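Long-range contacts in Fe-regulated protein B (Neisseria meningitidis, PDB 4AIP), which transports iron across the outer membrane of the bacterium as a TonB-dependent transporter, and may, like relatives in its family, take part in siderophore uptake: residues A228-F232 / N713-Y717; I95-G99 / P718-R722. All blocks are in the same frame, centred on the assembly; numbering follows the deposited sequence.

Contact 1 of 2, residues A228-F232 / N713-Y717; sequences AGKGF and NKFYY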
ATOM      1  N   ALA B 228      26.186 -10.538  -7.461  1.00 31.93           N
ATOM      2  CA  ALA B 228      27.543  -9.980  -7.612  1.00 33.55           C
ATOM      3  C   ALA B 228      28.242 -10.559  -8.847  1.00 36.33           C
ATOM      4  O   ALA B 228      27.720 -11.471  -9.505  1.00 34.43           O
ATOM      5  CB  ALA B 228      28.339 -10.234  -6.398  1.00 31.60           C
ATOM      6  N   GLY B 229      29.408 -10.017  -9.169  1.00 42.82           N
ATOM      7  CA  GLY B 229      30.184 -10.487 -10.295  1.00 48.48           C
ATOM      8  C   GLY B 229      30.626 -11.933 -10.152  1.00 51.06           C
ATOM      9  O   GLY B 229      30.443 -12.596  -9.121  1.00 52.13           O
ATOM     10  N   LYS B 230      31.244 -12.418 -11.208  1.00 52.10           N
ATOM     11  CA  LYS B 230      31.587 -13.824 -11.331  1.00 52.46           C
ATOM     12  C   LYS B 230      32.581 -14.398 -10.310  1.00 51.20           C
ATOM     13  O   LYS B 230      33.686 -13.898 -10.142  1.00 50.82           O
ATOM     14  CB  LYS B 230      32.088 -14.066 -12.724  1.00 53.17           C
ATOM     15  CG  LYS B 230      32.493 -15.459 -12.942  1.00 56.57           C
ATOM     16  CD  LYS B 230      33.395 -15.496 -14.088  1.00 61.21           C
ATOM     17  CE  LYS B 230      33.200 -16.794 -14.756  1.00 63.70           C
ATOM     18  NZ  LYS B 230      34.418 -17.055 -15.515  1.00 64.35           N
ATOM     19  N   GLY B 231      32.167 -15.470  -9.653  1.00 50.18           N
ATOM     20  CA  GLY B 231      32.960 -16.077  -8.612  1.00 49.00           C
ATOM     21  C   GLY B 231      32.367 -15.895  -7.236  1.00 48.42           C
ATOM     22  O   GLY B 231      32.729 -16.626  -6.330  1.00 48.49           O
ATOM     23  N   PHE B 232      31.465 -14.923  -7.078  1.00 47.59           N
ATOM     24  CA  PHE B 232      30.771 -14.720  -5.815  1.00 46.63           C
ATOM     25  C   PHE B 232      29.821 -15.857  -5.525  1.00 46.83           C
ATOM     26  O   PHE B 232      29.066 -16.307  -6.379  1.00 45.96           O
ATOM     27  CB  PHE B 232      30.019 -13.375  -5.742  1.00 46.19           C
ATOM     28  CG  PHE B 232      29.224 -13.192  -4.461  1.00 43.20           C
ATOM     29  CD1 PHE B 232      29.871 -12.869  -3.262  1.00 40.20           C
ATOM     30  CD2 PHE B 232      27.840 -13.375  -4.442  1.00 40.66           C
ATOM     31  CE1 PHE B 232      29.166 -12.719  -2.070  1.00 39.60           C
ATOM     32  CE2 PHE B 232      27.130 -13.243  -3.251  1.00 40.34           C
ATOM     33  CZ  PHE B 232      27.799 -12.908  -2.056  1.00 40.37           C
ATOM     34  N   ASN B 713      31.020  -8.509 -15.896  1.00 16.52           N
ATOM     35  CA  ASN B 713      30.536  -9.171 -14.687  1.00 15.96           C
ATOM     36  C   ASN B 713      31.622  -9.274 -13.645  1.00 15.82           C
ATOM     37  O   ASN B 713      31.775 -10.304 -13.023  1.00 16.48           O
ATOM     38  CB  ASN B 713      29.995 -10.562 -15.010  1.00 14.27           C
ATOM     39  CG  ASN B 713      29.028 -11.054 -13.960  1.00 15.77           C
ATOM     40  OD1 ASN B 713      28.316 -10.264 -13.291  1.00 14.43           O
ATOM     41  ND2 ASN B 713      28.978 -12.370 -13.810  1.00 11.11           N
ATOM     42  N   LYS B 714      32.378  -8.195 -13.478  1.00 16.36           N
ATOM     43  CA  LYS B 714      33.420  -8.127 -12.471  1.00 17.91           C
ATOM     44  C   LYS B 714      32.963  -8.433 -11.025  1.00 17.12           C
ATOM     45  O   LYS B 714      32.060  -7.786 -10.539  1.00 18.33           O
ATOM     46  CB  LYS B 714      34.064  -6.735 -12.501  1.00 17.11           C
ATOM     47  CG  LYS B 714      35.581  -6.814 -12.510  1.00 22.03           C
ATOM     48  CD  LYS B 714      36.197  -7.522 -11.355  1.00 28.56           C
ATOM     49  CE  LYS B 714      37.700  -7.690 -11.592  1.00 31.56           C
ATOM     50  NZ  LYS B 714      38.153  -6.424 -12.294  1.00 38.51           N
ATOM     51  N   PHE B 715      33.635  -9.365 -10.349  1.00 15.51           N
ATOM     52  CA  PHE B 715      33.504  -9.591  -8.916  1.00 14.85           C
ATOM     53  C   PHE B 715      34.452  -8.673  -8.146  1.00 15.67           C
ATOM     54  O   PHE B 715      35.678  -8.817  -8.242  1.00 17.14           O
ATOM     55  CB  PHE B 715      33.800 -11.067  -8.573  1.00 13.91           C
ATOM     56  CG  PHE B 715      33.696 -11.398  -7.082  1.00 17.59           C
ATOM     57  CD1 PHE B 715      32.875 -10.643  -6.223  1.00 16.87           C
ATOM     58  CD2 PHE B 715      34.373 -12.509  -6.539  1.00 18.17           C
ATOM     59  CE1 PHE B 715      32.766 -10.954  -4.861  1.00 16.84           C
ATOM     60  CE2 PHE B 715      34.295 -12.795  -5.153  1.00 16.04           C
ATOM     61  CZ  PHE B 715      33.475 -12.026  -4.335  1.00 19.10           C
ATOM     62  N   TYR B 716      33.913  -7.750  -7.350  1.00 16.05           N
ATOM     63  CA  TYR B 716      34.761  -6.819  -6.633  1.00 15.87           C
ATOM     64  C   TYR B 716      34.041  -6.235  -5.484  1.00 17.30           C
ATOM     65  O   TYR B 716      32.782  -6.235  -5.501  1.00 17.31           O
ATOM     66  CB  TYR B 716      35.234  -5.679  -7.549  1.00 15.55           C
ATOM     67  CG  TYR B 716      34.125  -4.722  -7.927  1.00 15.85           C
ATOM     68  CD1 TYR B 716      33.243  -5.022  -8.985  1.00 10.72           C
ATOM     69  CD2 TYR B 716      33.903  -3.508  -7.175  1.00 12.63           C
ATOM     70  CE1 TYR B 716      32.203  -4.096  -9.340  1.00 14.60           C
ATOM     71  CE2 TYR B 716      32.835  -2.611  -7.499  1.00  8.61           C
ATOM     72  CZ  TYR B 716      32.017  -2.894  -8.577  1.00 11.74           C
ATOM     73  OH  TYR B 716      30.977  -2.038  -8.905  1.00 15.32           O
ATOM     74  N   TYR B 717      34.840  -5.701  -4.529  1.00 16.85           N
ATOM     75  CA  TYR B 717      34.396  -4.829  -3.409  1.00 17.64           C
ATOM     76  C   TYR B 717      34.833  -3.392  -3.591  1.00 18.07           C
ATOM     77  O   TYR B 717      36.002  -3.123  -3.753  1.00 19.02           O
ATOM     78  CB  TYR B 717      34.896  -5.328  -2.040  1.00 15.53           C
ATOM     79  CG  TYR B 717      34.327  -6.697  -1.738  1.00 22.00           C
ATOM     80  CD1 TYR B 717      33.048  -6.851  -1.120  1.00 15.92           C
ATOM     81  CD2 TYR B 717      35.025  -7.859  -2.134  1.00 22.26           C
ATOM     82  CE1 TYR B 717      32.546  -8.094  -0.853  1.00 16.38           C
ATOM     83  CE2 TYR B 717      34.515  -9.113  -1.866  1.00 23.59           C
ATOM     84  CZ  TYR B 717      33.271  -9.229  -1.239  1.00 24.43           C
ATOM     85  OH  TYR B 717      32.770 -10.496  -1.005  1.00 24.48           O
TER
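Gly229 and Phe715 bring their CA atoms within 3.7 Å of each other where a type II beta turn, Gly229 to Phe232, leans on the irregular run 713-717. One backbone hydrogen bond crosses the gap, from Lys230 N to Asn713 O (2.8 Å), nearly straight at 165°. Beside it the CA of Gly229 lies 3.3 Å from Lys714 O in a CA-H...O contact, an approach so close that the space a CB would take is already filled by the backbone of 713-715. Both pieces belong to loops between strands of the TonB-dependent transporter barrel: 228-232 follows strand 212-223, whereas the loop segment 713-717 leads from strand 702-709 towards the last strand, 733-741. Phe715 carries the side-chain packing. Phe715 CB rests 3.2 Å from Lys230 O, and with CG anti to the backbone N (chi1 180°) the ring extends along the turn to Phe232. There Phe232 CB sits over one face of the Phe715 ring, 3.9 Å from its centroid, in a CH-pi contact, while the two rings meet obliquely with their planes at 64°. At the other end the Asn713 amide lies against the turn, ND2 3.7 Å from Lys230 CB, and its OD1 accepts a hydrogen bond from Arg732 N.

Contact 2 of 2, residues I95-G99 / P718-R722; sequences IDFGG and PHSQR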
ATOM      1  N   ILE B  95      34.435  10.867  -5.813  1.00  8.74           N
ATOM      2  CA  ILE B  95      33.269  10.311  -5.087  1.00  9.33           C
ATOM      3  C   ILE B  95      33.229   8.820  -5.136  1.00  9.12           C
ATOM      4  O   ILE B  95      33.363   8.255  -6.204  1.00  8.97           O
ATOM      5  CB  ILE B  95      31.946  10.837  -5.655  1.00 10.00           C
ATOM      6  CG1 ILE B  95      32.091  12.322  -5.963  1.00  7.56           C
ATOM      7  CG2 ILE B  95      30.783  10.562  -4.653  1.00  9.79           C
ATOM      8  CD1 ILE B  95      30.783  13.141  -5.912  1.00  6.65           C
ATOM      9  N   ASP B  96      32.972   8.173  -3.996  1.00  9.86           N
ATOM     10  CA  ASP B  96      33.043   6.678  -3.991  1.00 10.63           C
ATOM     11  C   ASP B  96      31.983   6.177  -3.071  1.00 10.00           C
ATOM     12  O   ASP B  96      31.777   6.736  -1.999  1.00 10.43           O
ATOM     13  CB  ASP B  96      34.457   6.181  -3.552  1.00 12.51           C
ATOM     14  CG  ASP B  96      34.674   4.681  -3.770  1.00 17.37           C
ATOM     15  OD1 ASP B  96      34.800   4.270  -4.942  1.00 28.80           O
ATOM     16  OD2 ASP B  96      34.771   3.934  -2.759  1.00 21.28           O
ATOM     17  N   PHE B  97      31.277   5.134  -3.506  1.00 10.25           N
ATOM     18  CA  PHE B  97      30.151   4.600  -2.744  1.00  9.25           C
ATOM     19  C   PHE B  97      30.432   3.174  -2.345  1.00 10.32           C
ATOM     20  O   PHE B  97      30.825   2.394  -3.166  1.00 10.18           O
ATOM     21  CB  PHE B  97      28.939   4.551  -3.616  1.00  7.84           C
ATOM     22  CG  PHE B  97      28.407   5.871  -3.994  1.00 10.57           C
ATOM     23  CD1 PHE B  97      28.988   6.584  -5.060  1.00  6.33           C
ATOM     24  CD2 PHE B  97      27.272   6.393  -3.328  1.00 10.84           C
ATOM     25  CE1 PHE B  97      28.457   7.821  -5.454  1.00  7.46           C
ATOM     26  CE2 PHE B  97      26.721   7.611  -3.704  1.00 10.69           C
ATOM     27  CZ  PHE B  97      27.319   8.345  -4.764  1.00  9.54           C
ATOM     28  N   GLY B  98      30.197   2.804  -1.097  1.00 11.54           N
ATOM     29  CA  GLY B  98      30.302   1.392  -0.784  1.00 12.44           C
ATOM     30  C   GLY B  98      29.294   0.517  -1.527  1.00 14.34           C
ATOM     31  O   GLY B  98      28.388   0.982  -2.215  1.00 13.81           O
ATOM     32  N   GLY B  99      29.432  -0.777  -1.342  1.00 13.27           N
ATOM     33  CA  GLY B  99      28.507  -1.717  -1.905  1.00 13.49           C
ATOM     34  C   GLY B  99      27.209  -1.942  -1.125  1.00 13.76           C
ATOM     35  O   GLY B  99      27.108  -1.582   0.094  1.00 12.74           O
ATOM     36  N   PRO B 718      33.886  -2.441  -3.526  1.00 19.39           N
ATOM     37  CA  PRO B 718      34.306  -1.033  -3.574  1.00 17.87           C
ATOM     38  C   PRO B 718      35.062  -0.683  -2.325  1.00 16.94           C
ATOM     39  O   PRO B 718      34.962  -1.372  -1.302  1.00 15.74           O
ATOM     40  CB  PRO B 718      32.958  -0.250  -3.585  1.00 17.73           C
ATOM     41  CG  PRO B 718      31.963  -1.235  -4.120  1.00 17.17           C
ATOM     42  CD  PRO B 718      32.414  -2.560  -3.489  1.00 18.18           C
ATOM     43  N   HIS B 719      35.759   0.440  -2.408  1.00 18.30           N
ATOM     44  CA  HIS B 719      36.648   0.910  -1.348  1.00 18.87           C
ATOM     45  C   HIS B 719      36.048   1.660  -0.144  1.00 19.10           C
ATOM     46  O   HIS B 719      36.574   1.532   0.966  1.00 20.77           O
ATOM     47  CB  HIS B 719      37.887   1.583  -1.948  1.00 17.31           C
ATOM     48  CG  HIS B 719      38.800   0.593  -2.603  1.00 19.85           C
ATOM     49  ND1 HIS B 719      39.896   0.956  -3.352  1.00 20.50           N
ATOM     50  CD2 HIS B 719      38.728  -0.761  -2.675  1.00 20.36           C
ATOM     51  CE1 HIS B 719      40.466  -0.128  -3.846  1.00 20.47           C
ATOM     52  NE2 HIS B 719      39.782  -1.181  -3.442  1.00 19.20           N
ATOM     53  N   SER B 720      34.949   2.385  -0.313  1.00 18.76           N
ATOM     54  CA  SER B 720      34.401   3.111   0.841  1.00 18.01           C
ATOM     55  C   SER B 720      33.508   2.245   1.659  1.00 17.91           C
ATOM     56  O   SER B 720      32.313   2.319   1.565  1.00 19.91           O
ATOM     57  CB  SER B 720      33.638   4.339   0.389  1.00 17.30           C
ATOM     58  OG  SER B 720      34.338   4.981  -0.649  1.00 15.05           O
ATOM     59  N   GLN B 721      34.085   1.424   2.492  1.00 19.05           N
ATOM     60  CA  GLN B 721      33.302   0.551   3.357  1.00 21.45           C
ATOM     61  C   GLN B 721      34.413  -0.134   4.099  1.00 22.83           C
ATOM     62  O   GLN B 721      35.566   0.150   3.814  1.00 23.41           O
ATOM     63  CB  GLN B 721      32.476  -0.466   2.527  1.00 21.52           C
ATOM     64  CG  GLN B 721      33.306  -1.537   1.817  1.00 20.95           C
ATOM     65  CD  GLN B 721      32.654  -2.111   0.625  1.00 20.42           C
ATOM     66  OE1 GLN B 721      32.165  -1.392  -0.218  1.00 26.05           O
ATOM     67  NE2 GLN B 721      32.646  -3.423   0.532  1.00 23.81           N
ATOM     68  N   ARG B 722      34.118  -1.033   5.034  1.00 24.09           N
ATOM     69  CA  ARG B 722      35.211  -1.754   5.652  1.00 25.07           C
ATOM     70  C   ARG B 722      35.847  -2.682   4.639  1.00 25.27           C
ATOM     71  O   ARG B 722      35.249  -3.013   3.617  1.00 25.58           O
ATOM     72  CB  ARG B 722      34.744  -2.529   6.852  1.00 25.56           C
ATOM     73  CG  ARG B 722      33.768  -1.793   7.730  1.00 27.96           C
ATOM     74  CD  ARG B 722      33.541  -2.679   8.918  1.00 33.37           C
ATOM     75  NE  ARG B 722      32.528  -2.177   9.826  1.00 35.50           N
ATOM     76  CZ  ARG B 722      32.785  -1.437  10.895  1.00 36.32           C
ATOM     77  NH1 ARG B 722      34.015  -1.077  11.188  1.00 38.90           N
ATOM     78  NH2 ARG B 722      31.798  -1.049  11.672  1.00 40.88           N
TER
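A very short separation, 2.4 Å between Ser720 OG and Asp96 OD2, marks the hydrogen bond from Ser720 to Asp96 in this buried contact; its exact length should be read with caution. The same carboxylate oxygen also receives a weak bond from Ser720 N (2.9 Å, bent to 128°). Chi1 of -41° sets OG beside the backbone N of Ser720, so hydroxyl and amide both face OD2. Ser720 OG is also hydrogen-bonded to Thr108 OG1, and Asp96 OD1 has a long, weak ion pair with Arg656 of the barrel. Further along, the Gln721 side chain reaches back to the plug: its OE1 accepts a hydrogen bond from Gly99 N (3.0 Å), the donor standing 37° out of the carbonyl plane. Gly98 CA comes within 3.2 Å of Ser720 O, leaving no room for a side chain there. Pro718 completes the contact with its ring, CB 3.4 Å from Phe97 O and CG against Gly99 N. Ser720 is the centre of an inverse gamma turn, and this tight bend in a barrel loop, packed against the end of plug strand 95-97, belongs to the plug-barrel interface of a TonB-dependent transporter.

Overall arrangement
From the N terminus the chain first forms the plug, where 95-99 lies on and just beyond strand 95-97; it then enters the barrel and passes through 228-232 in the loop between strands 212-223 and 246-259. Nearly five hundred residues later, the loop between strands 702-709 and 733-741 supplies both remaining partners in succession, 713-717 and then 718-722. Contact 1 closes the loop from 228-232 to 713-717, which lies inside the longer loop that contact 2 closes from 95-99 to 718-722. Their centres are about 15 Å apart, and the partly buried contact 1 lies farther from the centre of the chain. One continuous loop thus joins another barrel loop at its start and the plug immediately afterwards.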